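Leucyl-trna synthetase (Plasmodium falciparum, PDB 5FOC) probably joins leucine to its tRNA at the expense of ATP, and through this editing domain probably hydrolyses the ester bond of mischarged tRNA. Local coordinates at residues A[261-266]-A[330-335]; A[298-303]-A[309-314]. The protein carries 2 engineered substitutions. All coordinates share one frame; numbering follows the deposited sequence. Where two conformers were deposited one is given.

Contact 1. Residues A[261-266]-A[330-335]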
ATOM      1  N   ASP A 261       8.912   4.593  13.166  1.00 19.16           N
ATOM      2  CA  ASP A 261       7.845   4.470  14.182  1.00 19.59           C
ATOM      3  C   ASP A 261       7.257   3.097  14.325  1.00 20.49           C
ATOM      4  O   ASP A 261       6.341   2.897  15.211  1.00 23.75           O
ATOM      5  CB  ASP A 261       6.754   5.427  13.815  1.00 24.11           C
ATOM      6  CG  ASP A 261       7.210   6.894  13.893  1.00 22.03           C
ATOM      7  OD1 ASP A 261       8.102   7.219  14.713  1.00 23.24           O
ATOM      8  OD2 ASP A 261       6.594   7.715  13.186  1.00 25.10           O
ATOM      9  N   SER A 262       7.755   2.136  13.571  1.00 20.27           N
ATOM     10  CA  SER A 262       7.267   0.762  13.599  0.50 21.52           C
ATOM     11  C   SER A 262       8.437  -0.193  13.624  1.00 20.05           C
ATOM     12  O   SER A 262       9.322  -0.117  12.771  1.00 24.26           O
ATOM     13  CB  SER A 262       6.384   0.460  12.409  0.50 23.75           C
ATOM     14  OG  SER A 262       6.323  -0.927  12.142  0.50 23.63           O
ATOM     15  N   THR A 263       8.473  -1.085  14.613  1.00 22.22           N
ATOM     16  CA  THR A 263       9.569  -2.031  14.749  1.00 22.35           C
ATOM     17  C   THR A 263       9.574  -3.069  13.632  1.00 19.49           C
ATOM     18  O   THR A 263      10.655  -3.465  13.187  1.00 22.84           O
ATOM     19  CB  THR A 263       9.580  -2.694  16.129  1.00 23.50           C
ATOM     20  OG1 THR A 263       9.748  -1.674  17.110  1.00 28.11           O
ATOM     21  CG2 THR A 263      10.705  -3.678  16.252  1.00 26.09           C
ATOM     22  N   ASP A 264       8.413  -3.494  13.151  1.00 20.61           N
ATOM     23  CA  ASP A 264       8.395  -4.474  12.079  1.00 21.00           C
ATOM     24  C   ASP A 264       8.919  -3.826  10.791  1.00 20.16           C
ATOM     25  O   ASP A 264       9.743  -4.439  10.089  1.00 23.69           O
ATOM     26  CB  ASP A 264       7.044  -5.159  11.833  1.00 26.38           C
ATOM     27  CG  ASP A 264       5.901  -4.229  11.721  1.00 27.09           C
ATOM     28  OD1 ASP A 264       5.920  -3.104  12.274  1.00 34.63           O
ATOM     29  OD2 ASP A 264       4.919  -4.654  11.088  1.00 36.92           O
ATOM     30  N   ASP A 265       8.509  -2.580  10.553  1.00 21.03           N
ATOM     31  CA  ASP A 265       8.957  -1.833   9.341  1.00 19.91           C
ATOM     32  C   ASP A 265      10.440  -1.638   9.424  1.00 20.40           C
ATOM     33  O   ASP A 265      11.164  -1.902   8.456  1.00 23.04           O
ATOM     34  CB  ASP A 265       8.265  -0.470   9.261  1.00 21.77           C
ATOM     35  CG  ASP A 265       6.753  -0.586   8.997  1.00 20.44           C
ATOM     36  OD1 ASP A 265       6.266  -1.759   8.849  1.00 25.02           O
ATOM     37  OD2 ASP A 265       6.047   0.437   8.956  1.00 21.18           O
ATOM     38  N   TYR A 266      10.911  -1.192  10.580  1.00 20.65           N
ATOM     39  CA  TYR A 266      12.343  -1.035  10.813  1.00 20.48           C
ATOM     40  C   TYR A 266      13.103  -2.325  10.524  1.00 19.81           C
ATOM     41  O   TYR A 266      14.165  -2.333   9.852  1.00 23.84           O
ATOM     42  CB  TYR A 266      12.623  -0.591  12.250  1.00 21.97           C
ATOM     43  CG  TYR A 266      14.067  -0.268  12.444  1.00 21.86           C
ATOM     44  CD1 TYR A 266      14.533   1.004  12.151  1.00 21.30           C
ATOM     45  CD2 TYR A 266      14.990  -1.233  12.831  1.00 26.67           C
ATOM     46  CE1 TYR A 266      15.903   1.310  12.253  1.00 26.86           C
ATOM     47  CE2 TYR A 266      16.355  -0.937  12.931  1.00 30.60           C
ATOM     48  CZ  TYR A 266      16.806   0.342  12.648  1.00 27.92           C
ATOM     49  OH  TYR A 266      18.142   0.665  12.747  1.00 31.61           O
ATOM     50  N   GLU A 330       2.391  -5.284  18.852  1.00 33.40           N
ATOM     51  CA  GLU A 330       1.179  -5.029  19.611  1.00 32.17           C
ATOM     52  C   GLU A 330       1.423  -4.124  20.842  1.00 34.91           C
ATOM     53  O   GLU A 330       0.681  -3.155  21.052  1.00 35.54           O
ATOM     54  CB  GLU A 330       0.487  -6.372  19.979  1.00 32.59           C
ATOM     55  CG  GLU A 330      -0.123  -7.060  18.745  1.00 42.11           C
ATOM     56  CD  GLU A 330      -0.423  -8.554  18.896  1.00 46.86           C
ATOM     57  OE1 GLU A 330      -0.048  -9.176  19.917  1.00 55.66           O
ATOM     58  OE2 GLU A 330      -1.039  -9.129  17.967  1.00 53.09           O
ATOM     59  N   VAL A 331       2.480  -4.414  21.605  1.00 28.46           N
ATOM     60  CA  VAL A 331       2.898  -3.616  22.765  1.00 32.40           C
ATOM     61  C   VAL A 331       3.268  -2.174  22.397  1.00 26.17           C
ATOM     62  O   VAL A 331       2.861  -1.224  23.078  1.00 30.93           O
ATOM     63  CB  VAL A 331       4.081  -4.298  23.504  1.00 34.31           C
ATOM     64  CG1 VAL A 331       4.694  -3.406  24.580  1.00 35.20           C
ATOM     65  CG2 VAL A 331       3.617  -5.604  24.142  1.00 35.82           C
ATOM     66  N   LEU A 332       4.057  -2.018  21.329  1.00 25.22           N
ATOM     67  CA  LEU A 332       4.448  -0.674  20.876  1.00 26.09           C
ATOM     68  C   LEU A 332       3.246   0.120  20.356  1.00 24.18           C
ATOM     69  O   LEU A 332       3.115   1.305  20.637  1.00 25.64           O
ATOM     70  CB  LEU A 332       5.548  -0.745  19.802  1.00 26.51           C
ATOM     71  CG  LEU A 332       5.991   0.586  19.218  1.00 26.52           C
ATOM     72  CD1 LEU A 332       6.674   1.426  20.278  1.00 31.47           C
ATOM     73  CD2 LEU A 332       6.923   0.339  18.017  1.00 24.84           C
ATOM     74  N   TYR A 333       2.345  -0.549  19.638  1.00 24.08           N
ATOM     75  CA  TYR A 333       1.139   0.105  19.156  1.00 26.44           C
ATOM     76  C   TYR A 333       0.349   0.743  20.292  1.00 23.43           C
ATOM     77  O   TYR A 333      -0.064   1.894  20.217  1.00 25.62           O
ATOM     78  CB  TYR A 333       0.301  -0.891  18.369  1.00 27.17           C
ATOM     79  CG  TYR A 333      -1.091  -0.468  17.984  1.00 28.49           C
ATOM     80  CD1 TYR A 333      -1.350   0.278  16.849  1.00 35.06           C
ATOM     81  CD2 TYR A 333      -2.190  -0.888  18.760  1.00 33.12           C
ATOM     82  CE1 TYR A 333      -2.640   0.631  16.499  1.00 35.23           C
ATOM     83  CE2 TYR A 333      -3.502  -0.546  18.421  1.00 47.55           C
ATOM     84  CZ  TYR A 333      -3.730   0.203  17.276  1.00 39.32           C
ATOM     85  OH  TYR A 333      -5.004   0.576  16.900  1.00 52.88           O
ATOM     86  N   LYS A 334       0.123  -0.059  21.357  1.00 25.68           N
ATOM     87  CA  LYS A 334      -0.678   0.409  22.524  1.00 24.13           C
ATOM     88  C   LYS A 334       0.062   1.525  23.296  1.00 25.37           C
ATOM     89  O   LYS A 334      -0.496   2.547  23.664  1.00 29.27           O
ATOM     90  CB  LYS A 334      -1.043  -0.811  23.389  1.00 28.90           C
ATOM     91  CG  LYS A 334      -2.277  -1.547  22.860  1.00 38.40           C
ATOM     92  CD  LYS A 334      -2.682  -2.721  23.758  1.00 50.79           C
ATOM     93  CE  LYS A 334      -3.590  -3.722  23.025  1.00 67.26           C
ATOM     94  NZ  LYS A 334      -2.902  -4.500  21.944  1.00 76.83           N
ATOM     95  N   LYS A 335       1.382   1.388  23.391  1.00 25.77           N
ATOM     96  CA  LYS A 335       2.176   2.373  24.097  1.00 24.61           C
ATOM     97  C   LYS A 335       2.197   3.715  23.366  1.00 24.32           C
ATOM     98  O   LYS A 335       2.023   4.758  23.963  1.00 27.46           O
ATOM     99  CB  LYS A 335       3.595   1.864  24.302  1.00 33.58           C
ATOM    100  CG  LYS A 335       4.403   2.687  25.280  1.00 36.23           C
ATOM    101  CD  LYS A 335       5.575   1.882  25.814  1.00 41.88           C
ATOM    102  CE  LYS A 335       6.453   2.705  26.736  1.00 40.38           C
ATOM    103  NZ  LYS A 335       5.828   2.965  28.059  1.00 42.57           N
TER
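Leu332 carries this contact from the helical side: its CD2 methyl reaches the side chain of Thr263 and the backbone of Asp261, and an oxygen of each is its nearest partner across the contact. Read along 330-335, the backbone bonds from Lys334 N to Glu330 O and from Lys335 N to Val331 O keep the segment helical, and the side chain of Leu332 leaves the helix toward 261-266. Its CG lies anti to the backbone N (chi1 178°) and the second torsion (66°) carries CD2 anti to CA, so CD2 is the branch that extends farthest across. It ends 3.6 Å from Thr263 OG1 and 3.8 Å from Asp261 O, and the CA of Ser262 stands 4.5 Å from the same methyl. The CD1 branch stays back, 5.4 Å from Thr263 OG1.

The two oxygens beside this methyl have their own polar partners: Thr263 OG1 gives its proton to Gly308 O, and Asp261 O receives Gln336 NE2, one turn further along the helix of Leu332. Apolar packing and a side-chain-to-backbone bond therefore meet at adjacent points. A capping bond from Asp265 N to Ser262 OG at the start of helix 263-274 is doubtful, because Ser262 is modelled in two conformers.

The interface is small, burying 94 Å² in total, and its nearest CA pair, Ser262 and Leu332, is 7.9 Å apart. It joins the beginning of helix 263-274 to the middle of helix 325-339. Helix 307-314 packs against both partners through Tyr311, and the Asp261 carboxylate reaches back to Ser296 OG and Cys297 N, just before strand 298-299.

Contact 2. Residues A[298-303]-A[309-314]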
ATOM      1  N   ILE A 298       6.418  10.278  16.192  1.00 21.27           N
ATOM      2  CA  ILE A 298       5.928   9.948  17.560  1.00 21.12           C
ATOM      3  C   ILE A 298       7.115   9.840  18.510  1.00 22.20           C
ATOM      4  O   ILE A 298       8.033   9.055  18.274  1.00 25.19           O
ATOM      5  CB  ILE A 298       5.120   8.625  17.625  1.00 20.81           C
ATOM      6  CG1 ILE A 298       3.863   8.692  16.755  1.00 22.33           C
ATOM      7  CG2 ILE A 298       4.634   8.358  19.081  1.00 21.77           C
ATOM      8  CD1 ILE A 298       3.165   7.375  16.523  1.00 25.70           C
ATOM      9  N   GLU A 299       7.038  10.568  19.625  1.00 21.82           N
ATOM     10  CA  GLU A 299       8.017  10.434  20.685  1.00 22.79           C
ATOM     11  C   GLU A 299       7.344   9.823  21.931  1.00 23.86           C
ATOM     12  O   GLU A 299       6.171  10.073  22.215  1.00 26.26           O
ATOM     13  CB  GLU A 299       8.684  11.747  21.035  1.00 29.83           C
ATOM     14  CG  GLU A 299       7.807  12.845  21.589  1.00 33.38           C
ATOM     15  CD  GLU A 299       8.620  13.990  22.155  1.00 41.28           C
ATOM     16  OE1 GLU A 299       9.862  13.986  22.001  1.00 52.21           O
ATOM     17  OE2 GLU A 299       8.018  14.908  22.737  1.00 50.59           O
ATOM     18  N   LEU A 300       8.087   8.993  22.633  1.00 25.18           N
ATOM     19  CA  LEU A 300       7.591   8.404  23.868  1.00 25.57           C
ATOM     20  C   LEU A 300       8.383   9.070  24.969  1.00 26.75           C
ATOM     21  O   LEU A 300       9.599   9.291  24.815  1.00 29.72           O
ATOM     22  CB  LEU A 300       7.773   6.893  23.895  1.00 28.80           C
ATOM     23  CG  LEU A 300       6.694   6.118  23.121  1.00 27.88           C
ATOM     24  CD1 LEU A 300       7.054   4.661  23.050  1.00 29.35           C
ATOM     25  CD2 LEU A 300       5.342   6.308  23.776  1.00 27.01           C
ATOM     26  N   PRO A 301       7.695   9.437  26.059  1.00 31.31           N
ATOM     27  CA  PRO A 301       8.407  10.026  27.197  1.00 31.75           C
ATOM     28  C   PRO A 301       9.539   9.106  27.671  1.00 33.27           C
ATOM     29  O   PRO A 301       9.391   7.894  27.650  1.00 42.16           O
ATOM     30  CB  PRO A 301       7.307  10.147  28.268  1.00 32.46           C
ATOM     31  CG  PRO A 301       6.030  10.099  27.518  1.00 36.99           C
ATOM     32  CD  PRO A 301       6.275   9.187  26.365  1.00 31.41           C
ATOM     33  N   GLU A 302      10.693   9.677  27.978  1.00 40.92           N
ATOM     34  CA  GLU A 302      11.857   8.905  28.475  1.00 45.39           C
ATOM     35  C   GLU A 302      12.542   7.984  27.455  1.00 43.16           C
ATOM     36  O   GLU A 302      13.594   7.439  27.763  1.00 48.41           O
ATOM     37  CB  GLU A 302      11.516   8.121  29.760  1.00 54.11           C
ATOM     38  CG  GLU A 302      10.725   8.943  30.787  1.00 56.67           C
ATOM     39  CD  GLU A 302      11.186   8.793  32.227  1.00 65.78           C
ATOM     40  OE1 GLU A 302      12.365   8.452  32.482  1.00 76.40           O
ATOM     41  OE2 GLU A 302      10.353   9.055  33.117  1.00 73.78           O
ATOM     42  N   ILE A 303      11.960   7.827  26.259  1.00 33.22           N
ATOM     43  CA  ILE A 303      12.537   7.036  25.169  1.00 33.89           C
ATOM     44  C   ILE A 303      12.993   7.988  24.058  1.00 32.60           C
ATOM     45  O   ILE A 303      14.133   7.908  23.593  1.00 39.47           O
ATOM     46  CB  ILE A 303      11.498   6.026  24.617  1.00 39.42           C
ATOM     47  CG1 ILE A 303      10.882   5.184  25.751  1.00 44.76           C
ATOM     48  CG2 ILE A 303      12.102   5.111  23.566  1.00 41.44           C
ATOM     49  CD1 ILE A 303      11.884   4.451  26.619  1.00 49.59           C
ATOM     50  N   LYS A 309      13.191   1.626  15.981  1.00 26.39           N
ATOM     51  CA  LYS A 309      14.569   1.203  16.193  1.00 28.72           C
ATOM     52  C   LYS A 309      14.813   0.889  17.679  1.00 27.71           C
ATOM     53  O   LYS A 309      15.449  -0.103  18.009  1.00 30.22           O
ATOM     54  CB  LYS A 309      15.535   2.305  15.729  1.00 29.34           C
ATOM     55  CG  LYS A 309      17.011   1.946  15.843  1.00 27.51           C
ATOM     56  CD  LYS A 309      17.924   3.049  15.319  1.00 30.69           C
ATOM     57  CE  LYS A 309      19.334   2.690  15.716  1.00 35.92           C
ATOM     58  NZ  LYS A 309      20.386   3.645  15.327  1.00 38.37           N
ATOM     59  N   TYR A 310      14.349   1.762  18.561  1.00 25.75           N
ATOM     60  CA  TYR A 310      14.556   1.568  20.012  1.00 28.72           C
ATOM     61  C   TYR A 310      14.076   0.172  20.475  1.00 28.86           C
ATOM     62  O   TYR A 310      14.809  -0.510  21.162  1.00 30.19           O
ATOM     63  CB  TYR A 310      13.862   2.663  20.830  1.00 32.50           C
ATOM     64  CG  TYR A 310      14.074   2.519  22.311  1.00 33.32           C
ATOM     65  CD1 TYR A 310      15.174   3.092  22.944  1.00 33.74           C
ATOM     66  CD2 TYR A 310      13.163   1.795  23.095  1.00 35.86           C
ATOM     67  CE1 TYR A 310      15.380   2.939  24.314  1.00 37.12           C
ATOM     68  CE2 TYR A 310      13.351   1.653  24.456  1.00 39.30           C
ATOM     69  CZ  TYR A 310      14.463   2.220  25.056  1.00 38.26           C
ATOM     70  OH  TYR A 310      14.621   2.072  26.415  1.00 44.05           O
ATOM     71  N   TYR A 311      12.868  -0.238  20.082  1.00 30.25           N
ATOM     72  CA  TYR A 311      12.341  -1.581  20.469  1.00 29.19           C
ATOM     73  C   TYR A 311      12.949  -2.749  19.683  1.00 30.91           C
ATOM     74  O   TYR A 311      13.083  -3.848  20.225  1.00 33.49           O
ATOM     75  CB  TYR A 311      10.810  -1.614  20.482  1.00 26.97           C
ATOM     76  CG  TYR A 311      10.317  -0.824  21.665  1.00 30.86           C
ATOM     77  CD1 TYR A 311      10.339  -1.375  22.974  1.00 38.83           C
ATOM     78  CD2 TYR A 311       9.922   0.502  21.533  1.00 29.20           C
ATOM     79  CE1 TYR A 311       9.929  -0.628  24.087  1.00 39.65           C
ATOM     80  CE2 TYR A 311       9.476   1.246  22.646  1.00 32.29           C
ATOM     81  CZ  TYR A 311       9.502   0.690  23.923  1.00 38.93           C
ATOM     82  OH  TYR A 311       9.077   1.437  25.024  1.00 41.30           O
ATOM     83  N   TYR A 312      13.325  -2.509  18.417  1.00 28.98           N
ATOM     84  CA  TYR A 312      14.117  -3.472  17.661  1.00 31.83           C
ATOM     85  C   TYR A 312      15.368  -3.867  18.455  1.00 30.37           C
ATOM     86  O   TYR A 312      15.639  -5.048  18.668  1.00 36.31           O
ATOM     87  CB  TYR A 312      14.514  -2.862  16.330  1.00 30.55           C
ATOM     88  CG  TYR A 312      15.310  -3.743  15.421  1.00 28.94           C
ATOM     89  CD1 TYR A 312      14.691  -4.749  14.668  1.00 27.26           C
ATOM     90  CD2 TYR A 312      16.695  -3.560  15.287  1.00 33.30           C
ATOM     91  CE1 TYR A 312      15.417  -5.558  13.812  1.00 28.50           C
ATOM     92  CE2 TYR A 312      17.440  -4.370  14.430  1.00 35.30           C
ATOM     93  CZ  TYR A 312      16.793  -5.358  13.690  1.00 30.39           C
ATOM     94  OH  TYR A 312      17.501  -6.144  12.849  1.00 32.21           O
ATOM     95  N   GLU A 313      16.096  -2.862  18.923  1.00 34.63           N
ATOM     96  CA  GLU A 313      17.363  -3.070  19.640  1.00 37.92           C
ATOM     97  C   GLU A 313      17.192  -3.614  21.046  1.00 39.32           C
ATOM     98  O   GLU A 313      17.896  -4.547  21.432  1.00 44.89           O
ATOM     99  CB  GLU A 313      18.149  -1.768  19.715  1.00 36.37           C
ATOM    100  CG  GLU A 313      18.643  -1.279  18.359  1.00 37.20           C
ATOM    101  CD  GLU A 313      19.318   0.068  18.457  1.00 45.55           C
ATOM    102  OE1 GLU A 313      19.047   0.779  19.463  1.00 58.24           O
ATOM    103  OE2 GLU A 313      20.117   0.426  17.540  1.00 47.94           O
ATOM    104  N   LYS A 314      16.272  -3.016  21.807  1.00 37.56           N
ATOM    105  CA  LYS A 314      16.056  -3.394  23.200  1.00 38.77           C
ATOM    106  C   LYS A 314      15.512  -4.811  23.298  1.00 41.20           C
ATOM    107  O   LYS A 314      15.947  -5.546  24.178  1.00 48.21           O
ATOM    108  CB  LYS A 314      15.105  -2.424  23.895  1.00 41.41           C
ATOM    109  CG  LYS A 314      14.904  -2.663  25.379  1.00 45.79           C
ATOM    110  CD  LYS A 314      13.825  -1.736  25.894  1.00 53.84           C
ATOM    111  CE  LYS A 314      13.548  -1.938  27.366  1.00 61.48           C
ATOM    112  NZ  LYS A 314      12.706  -0.817  27.858  1.00 70.13           N
TER
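Ile303 and Tyr310 cross at about a right angle, with the CG2 methyl of Ile303 set over one face of the phenol ring. The evidence for a CH-pi contact is direct: CG2 of Ile303 lies 3.5 Å from the ring centroid of Tyr310, along a line only 13° off the ring normal. The same isoleucine also meets the far end of the ring, where its CD1 comes to 3.6 Å from Tyr310 OH. Its two branches thus cover both the middle and the hydroxyl end. Tyr310 offers that face because its CG stands anti to the backbone N (chi1 -179°), which swings the ring out from the helix toward 298-303.

Tyr311 is presented differently. Leu300 CD1 meets it at the edge, close to the ring plane, 4.2 Å from Tyr311 CE2. Within the helix the two tyrosines are turned edge to face: CD2 of Tyr310 sits 3.7 Å above the Tyr311 plane, over its centre. One ring therefore receives a methyl on its face while directing an edge at its neighbour.

A tight turn, in which Ile303 N donates to Leu300 O at 3.1 Å, brings Leu300 and Ile303 to face the helix together. Pro301 is extended and Glu302 has a positive phi of 70°, the backbone pattern of a type II beta turn.

The buried surface amounts to 184 Å², about twice that of the contact at 261-266. Here the loop leaving strand 298-299 packs on helix 307-314. That strand pairs antiparallel with strand 341-342, Glu299 bonding to Ile341, while helix 325-339 touches Leu300 through Glu339 and helix 263-274 meets Tyr312 through Ala267 and Glu270.

The centres of contact 1 and contact 2 lie about 9 Å apart, and Tyr311 joins them. Its CB is 3.5 Å from Thr263 OG1, its OH is 3.4 Å from Lys335 CE, and its CD2 lies 3.6 Å from Leu332 CD1, so one side chain touches both segments of contact 1. A second link runs between Tyr266 CE2 and Tyr312 CD2, 3.5 Å apart, with the ring planes inclined at about 60°. In sequence, both halves of contact 2 fall between those of contact 1. Helix 307-314 thereby packs beside helices 263-274 and 325-339 in one local cluster, toward the periphery of the editing domain.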